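Local coordinates for protein suppressor of fused homolog (Drosophila melanogaster, PDB 6LPH) that probably binds nuclear localisation sequences and sequesters transcription factors in the Hedgehog pathway, and here holds a peptide of its partner Fused, at residues E103-L115 and Q126-G140. Numbering follows the deposited sequence.
Sequences ELTFRLAKTEIEL and QRPPTWPANLLQAIG
Leu-104 faces Leu-136 and Phe-106 faces Pro-132 where strand 103-109, in the mixed sheet of the N-terminal SUFU domain, packs against helix 131-140. The axes approach to 9.6 Å and run roughly antiparallel at 147°, the strand-helix-helix connection bringing the chain back along its own strand. Leu-104, Phe-106 and Leu-108 point toward the helix, whereas Arg-107, on the other face, forms a salt bridge with Asp-178. At the far end of the helical segment, Leu-104 CD1 rests against Ile-139 CG2 (3.7 Å) and the carbonyl oxygen of Leu-136. Phe-106, with CG anti to the backbone N (chi1 179°), brings its ring to Pro-132, CD2 lying 3.7 Å from Pro-132 CB, while Leu-135 CD2 covers one ring face. The ring meets the six-membered ring of Trp-131 obliquely, planes at 67°, Phe-106 CE2 near Trp-131 CH2. Leu-108 comes at Trp-131 from the opposite direction, its CD2 3.6 Å from Trp-131 CZ2 and also touching Pro-132 CG and Pro-129 CG. Pro-132 CG sits over the centre of the indole face, 3.5 Å above the plane. The helical segment also meets the bound peptide, through a hydrogen bond from Thr-130 OG1 and packing of Gln-137. Beyond the strand, Lys-110 runs extended to donate from NZ to Gln-126 OE1 (2.9 Å), almost straight in line with the C=O bond, and NZ also bonds Asn-59. A methionine in its place would probably leave Gln-126 OE1 and Asn-59 OD1 without their shared donor. Thr-111 and Glu-114 form a capping box at the start of helix 112-120: Thr-111 N donates to the anti lone pair of Glu-114 OE1, Glu-114 N donates back to Thr-111 OG1 (3.2 Å), and Glu-114 OE2 lies 3.6 Å from Pro-129 CG.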
loop_
_atom_site.group_PDB
_atom_site.type_symbol
_atom_site.label_atom_id
_atom_site.label_comp_id
_atom_site.label_asym_id
_atom_site.label_seq_id
_atom_site.Cartn_x
_atom_site.Cartn_y
_atom_site.Cartn_z
ATOM N N GLU A 103 4.547 -6.736 5.157
ATOM C CA GLU A 103 4.798 -5.698 4.158
ATOM C C GLU A 103 3.512 -4.929 3.968
ATOM O O GLU A 103 2.428 -5.412 4.320
ATOM C CB GLU A 103 5.303 -6.251 2.798
ATOM C CG GLU A 103 6.693 -6.942 2.874
ATOM C CD GLU A 103 7.877 -5.999 3.056
ATOM O OE1 GLU A 103 7.719 -4.729 3.090
ATOM O OE2 GLU A 103 9.008 -6.540 3.120
ATOM N N LEU A 104 3.652 -3.718 3.413
ATOM C CA LEU A 104 2.518 -2.870 3.143
ATOM C C LEU A 104 1.959 -3.106 1.736
ATOM O O LEU A 104 2.735 -3.269 0.769
ATOM C CB LEU A 104 2.948 -1.407 3.215
ATOM C CG LEU A 104 3.439 -0.963 4.613
ATOM C CD1 LEU A 104 4.050 0.430 4.550
ATOM C CD2 LEU A 104 2.291 -1.003 5.628
ATOM N N THR A 105 0.628 -3.126 1.624
ATOM C CA THR A 105 -0.016 -3.042 0.316
ATOM C C THR A 105 -1.014 -1.866 0.248
ATOM O O THR A 105 -1.409 -1.304 1.284
ATOM C CB THR A 105 -0.680 -4.357 -0.139
ATOM O OG1 THR A 105 -1.935 -4.514 0.514
ATOM C CG2 THR A 105 0.219 -5.610 0.184
ATOM N N PHE A 106 -1.407 -1.493 -0.964
ATOM C CA PHE A 106 -2.362 -0.392 -1.109
ATOM C C PHE A 106 -3.110 -0.616 -2.424
ATOM O O PHE A 106 -2.517 -1.081 -3.406
ATOM C CB PHE A 106 -1.598 0.925 -1.086
ATOM C CG PHE A 106 -2.462 2.177 -1.248
ATOM C CD1 PHE A 106 -3.498 2.471 -0.340
ATOM C CD2 PHE A 106 -2.184 3.089 -2.258
ATOM C CE1 PHE A 106 -4.258 3.632 -0.442
ATOM C CE2 PHE A 106 -2.936 4.294 -2.366
ATOM C CZ PHE A 106 -3.983 4.547 -1.469
ATOM N N ARG A 107 -4.422 -0.393 -2.404
ATOM C CA ARG A 107 -5.238 -0.530 -3.625
ATOM C C ARG A 107 -5.835 0.815 -3.975
ATOM O O ARG A 107 -6.594 1.420 -3.189
ATOM C CB ARG A 107 -6.316 -1.579 -3.471
ATOM C CG ARG A 107 -5.707 -2.994 -3.261
ATOM C CD ARG A 107 -6.777 -4.049 -3.129
ATOM N NE ARG A 107 -6.187 -5.352 -2.785
ATOM C CZ ARG A 107 -5.687 -6.211 -3.681
ATOM N NH1 ARG A 107 -5.745 -5.927 -5.006
ATOM N NH2 ARG A 107 -5.177 -7.384 -3.276
ATOM N N LEU A 108 -5.500 1.287 -5.153
ATOM C CA LEU A 108 -5.890 2.659 -5.521
ATOM C C LEU A 108 -6.813 2.700 -6.757
ATOM O O LEU A 108 -6.416 2.295 -7.852
ATOM C CB LEU A 108 -4.640 3.500 -5.716
ATOM C CG LEU A 108 -4.879 4.908 -6.323
ATOM C CD1 LEU A 108 -5.680 5.782 -5.372
ATOM C CD2 LEU A 108 -3.534 5.557 -6.673
ATOM N N ALA A 109 -8.039 3.196 -6.570
ATOM C CA ALA A 109 -9.040 3.230 -7.639
ATOM C C ALA A 109 -8.557 4.108 -8.787
ATOM O O ALA A 109 -7.973 5.175 -8.573
ATOM C CB ALA A 109 -10.394 3.728 -7.108
ATOM N N LYS A 110 -8.757 3.622 -10.009
ATOM C CA LYS A 110 -8.431 4.400 -11.182
ATOM C C LYS A 110 -9.431 5.518 -11.232
ATOM O O LYS A 110 -10.604 5.325 -10.907
ATOM C CB LYS A 110 -8.497 3.550 -12.464
ATOM C CG LYS A 110 -7.470 2.416 -12.473
ATOM C CD LYS A 110 -7.282 1.857 -13.863
ATOM C CE LYS A 110 -6.454 0.584 -13.788
ATOM N NZ LYS A 110 -6.360 -0.092 -15.114
ATOM N N THR A 111 -8.964 6.689 -11.625
ATOM C CA THR A 111 -9.819 7.861 -11.733
ATOM C C THR A 111 -10.681 7.774 -13.005
ATOM O O THR A 111 -10.428 6.932 -13.871
ATOM C CB THR A 111 -8.954 9.123 -11.794
ATOM O OG1 THR A 111 -8.053 9.016 -12.904
ATOM C CG2 THR A 111 -8.154 9.292 -10.502
ATOM N N GLU A 112 -11.695 8.635 -13.120
ATOM C CA GLU A 112 -12.505 8.685 -14.346
ATOM C C GLU A 112 -11.639 8.998 -15.563
ATOM O O GLU A 112 -11.797 8.380 -16.624
ATOM C CB GLU A 112 -13.671 9.679 -14.230
ATOM C CG GLU A 112 -14.954 9.056 -13.688
ATOM C CD GLU A 112 -14.869 8.694 -12.209
ATOM O OE1 GLU A 112 -14.952 7.485 -11.870
ATOM O OE2 GLU A 112 -14.706 9.623 -11.381
ATOM N N ILE A 113 -10.712 9.939 -15.395
ATOM C CA ILE A 113 -9.754 10.291 -16.448
ATOM C C ILE A 113 -8.947 9.062 -16.922
ATOM O O ILE A 113 -8.893 8.774 -18.128
ATOM C CB ILE A 113 -8.887 11.527 -16.044
ATOM C CG1 ILE A 113 -7.385 11.308 -16.259
ATOM C CG2 ILE A 113 -9.103 11.884 -14.576
ATOM C CD1 ILE A 113 -6.945 11.173 -17.698
ATOM N N GLU A 114 -8.354 8.336 -15.972
ATOM C CA GLU A 114 -7.609 7.109 -16.250
ATOM C C GLU A 114 -8.454 6.044 -16.950
ATOM O O GLU A 114 -7.954 5.321 -17.811
ATOM C CB GLU A 114 -7.063 6.509 -14.947
ATOM C CG GLU A 114 -5.838 7.209 -14.363
ATOM C CD GLU A 114 -5.391 6.618 -13.020
ATOM O OE1 GLU A 114 -6.251 6.304 -12.166
ATOM O OE2 GLU A 114 -4.165 6.479 -12.802
ATOM N N LEU A 115 -9.724 5.935 -16.558
ATOM C CA LEU A 115 -10.600 4.885 -17.079
ATOM C C LEU A 115 -10.961 5.104 -18.546
ATOM O O LEU A 115 -11.156 4.138 -19.291
ATOM C CB LEU A 115 -11.848 4.700 -16.197
ATOM C CG LEU A 115 -11.566 3.857 -14.930
ATOM C CD1 LEU A 115 -12.592 4.098 -13.828
ATOM C CD2 LEU A 115 -11.452 2.362 -15.230
ATOM N N GLN A 126 -0.920 2.517 -20.007
ATOM C CA GLN A 126 -0.995 3.562 -18.970
ATOM C C GLN A 126 -0.117 3.263 -17.720
ATOM O O GLN A 126 -0.116 2.163 -17.190
ATOM C CB GLN A 126 -2.469 3.839 -18.603
ATOM C CG GLN A 126 -3.057 2.960 -17.504
ATOM C CD GLN A 126 -4.313 2.173 -17.893
ATOM O OE1 GLN A 126 -4.955 1.499 -17.041
ATOM N NE2 GLN A 126 -4.671 2.235 -19.187
ATOM N N ARG A 127 0.656 4.242 -17.280
ATOM C CA ARG A 127 1.559 4.094 -16.128
ATOM C C ARG A 127 0.771 4.267 -14.805
ATOM O O ARG A 127 -0.049 5.155 -14.706
ATOM C CB ARG A 127 2.668 5.143 -16.265
ATOM C CG ARG A 127 3.863 4.999 -15.327
ATOM C CD ARG A 127 5.134 5.239 -16.129
ATOM N NE ARG A 127 5.069 4.438 -17.352
ATOM C CZ ARG A 127 5.853 4.583 -18.407
ATOM N NH1 ARG A 127 6.800 5.519 -18.426
ATOM N NH2 ARG A 127 5.680 3.787 -19.454
ATOM N N PRO A 128 0.996 3.408 -13.795
ATOM C CA PRO A 128 0.339 3.643 -12.504
ATOM C C PRO A 128 0.870 4.932 -11.880
ATOM O O PRO A 128 2.034 5.277 -12.120
ATOM C CB PRO A 128 0.820 2.470 -11.629
ATOM C CG PRO A 128 1.377 1.452 -12.593
ATOM C CD PRO A 128 1.881 2.229 -13.765
ATOM N N PRO A 129 0.047 5.631 -11.074
ATOM C CA PRO A 129 0.583 6.749 -10.289
ATOM C C PRO A 129 1.672 6.252 -9.351
ATOM O O PRO A 129 1.614 5.097 -8.884
ATOM C CB PRO A 129 -0.618 7.224 -9.478
ATOM C CG PRO A 129 -1.819 6.644 -10.120
ATOM C CD PRO A 129 -1.368 5.369 -10.765
ATOM N N THR A 130 2.684 7.081 -9.111
ATOM C CA THR A 130 3.803 6.654 -8.285
ATOM C C THR A 130 3.755 7.317 -6.927
ATOM O O THR A 130 4.498 6.953 -6.028
ATOM C CB THR A 130 5.181 6.909 -8.950
ATOM O OG1 THR A 130 5.275 8.291 -9.339
ATOM C CG2 THR A 130 5.391 6.030 -10.191
ATOM N N TRP A 131 2.854 8.271 -6.748
ATOM C CA TRP A 131 2.729 8.913 -5.430
ATOM C C TRP A 131 2.516 7.946 -4.260
ATOM O O TRP A 131 2.991 8.233 -3.162
ATOM C CB TRP A 131 1.742 10.103 -5.442
ATOM C CG TRP A 131 0.285 9.687 -5.578
ATOM C CD1 TRP A 131 -0.508 9.728 -6.718
ATOM C CD2 TRP A 131 -0.590 9.129 -4.520
ATOM N NE1 TRP A 131 -1.771 9.260 -6.449
ATOM C CE2 TRP A 131 -1.888 8.880 -5.152
ATOM C CE3 TRP A 131 -0.424 8.815 -3.166
ATOM C CZ2 TRP A 131 -2.973 8.366 -4.438
ATOM C CZ3 TRP A 131 -1.524 8.296 -2.457
ATOM C CH2 TRP A 131 -2.755 8.056 -3.082
ATOM N N PRO A 132 1.835 6.786 -4.467
ATOM C CA PRO A 132 1.672 5.879 -3.316
ATOM C C PRO A 132 2.987 5.306 -2.781
ATOM O O PRO A 132 3.045 4.897 -1.620
ATOM C CB PRO A 132 0.728 4.784 -3.866
ATOM C CG PRO A 132 -0.101 5.575 -4.884
ATOM C CD PRO A 132 0.993 6.327 -5.587
ATOM N N ALA A 133 4.033 5.295 -3.605
ATOM C CA ALA A 133 5.360 4.873 -3.155
ATOM C C ALA A 133 5.916 5.740 -2.018
ATOM O O ALA A 133 6.459 5.184 -1.069
ATOM C CB ALA A 133 6.350 4.801 -4.327
ATOM N N ASN A 134 5.796 7.075 -2.134
ATOM C CA ASN A 134 6.080 8.018 -1.030
ATOM C C ASN A 134 5.289 7.713 0.207
ATOM O O ASN A 134 5.815 7.815 1.302
ATOM C CB ASN A 134 5.663 9.452 -1.376
ATOM C CG ASN A 134 6.559 10.105 -2.382
ATOM O OD1 ASN A 134 6.123 11.027 -3.073
ATOM N ND2 ASN A 134 7.805 9.657 -2.476
ATOM N N LEU A 135 3.997 7.419 0.032
ATOM C CA LEU A 135 3.125 7.140 1.143
ATOM C C LEU A 135 3.641 5.886 1.883
ATOM O O LEU A 135 3.796 5.915 3.126
ATOM C CB LEU A 135 1.677 6.929 0.656
ATOM C CG LEU A 135 0.711 6.440 1.756
ATOM C CD1 LEU A 135 0.517 7.483 2.843
ATOM C CD2 LEU A 135 -0.633 5.995 1.163
ATOM N N LEU A 136 3.930 4.812 1.132
ATOM C CA LEU A 136 4.430 3.597 1.762
ATOM C C LEU A 136 5.807 3.790 2.388
ATOM O O LEU A 136 6.042 3.247 3.453
ATOM C CB LEU A 136 4.460 2.392 0.790
ATOM C CG LEU A 136 3.115 2.059 0.107
ATOM C CD1 LEU A 136 3.204 0.823 -0.766
ATOM C CD2 LEU A 136 2.024 1.899 1.157
ATOM N N GLN A 137 6.696 4.571 1.756
ATOM C CA GLN A 137 8.002 4.854 2.385
ATOM C C GLN A 137 7.809 5.553 3.725
ATOM O O GLN A 137 8.470 5.197 4.708
ATOM C CB GLN A 137 8.932 5.690 1.515
ATOM C CG GLN A 137 9.406 5.039 0.244
ATOM C CD GLN A 137 10.477 3.972 0.463
ATOM O OE1 GLN A 137 10.833 3.631 1.610
ATOM N NE2 GLN A 137 11.002 3.435 -0.656
ATOM N N ALA A 138 6.891 6.519 3.757
ATOM C CA ALA A 138 6.644 7.328 4.947
ATOM C C ALA A 138 6.019 6.451 6.052
ATOM O O ALA A 138 6.372 6.580 7.233
ATOM C CB ALA A 138 5.743 8.525 4.624
ATOM N N ILE A 139 5.097 5.565 5.678
ATOM C CA ILE A 139 4.530 4.645 6.673
ATOM C C ILE A 139 5.616 3.676 7.159
ATOM O O ILE A 139 5.736 3.416 8.366
ATOM C CB ILE A 139 3.264 3.893 6.171
ATOM C CG1 ILE A 139 2.123 4.888 5.884
ATOM C CG2 ILE A 139 2.841 2.785 7.176
ATOM C CD1 ILE A 139 1.055 4.307 4.962
ATOM N N GLY A 140 6.416 3.173 6.223
ATOM C CA GLY A 140 7.605 2.401 6.562
ATOM C C GLY A 140 8.520 3.083 7.574
ATOM O O GLY A 140 8.942 2.450 8.544
#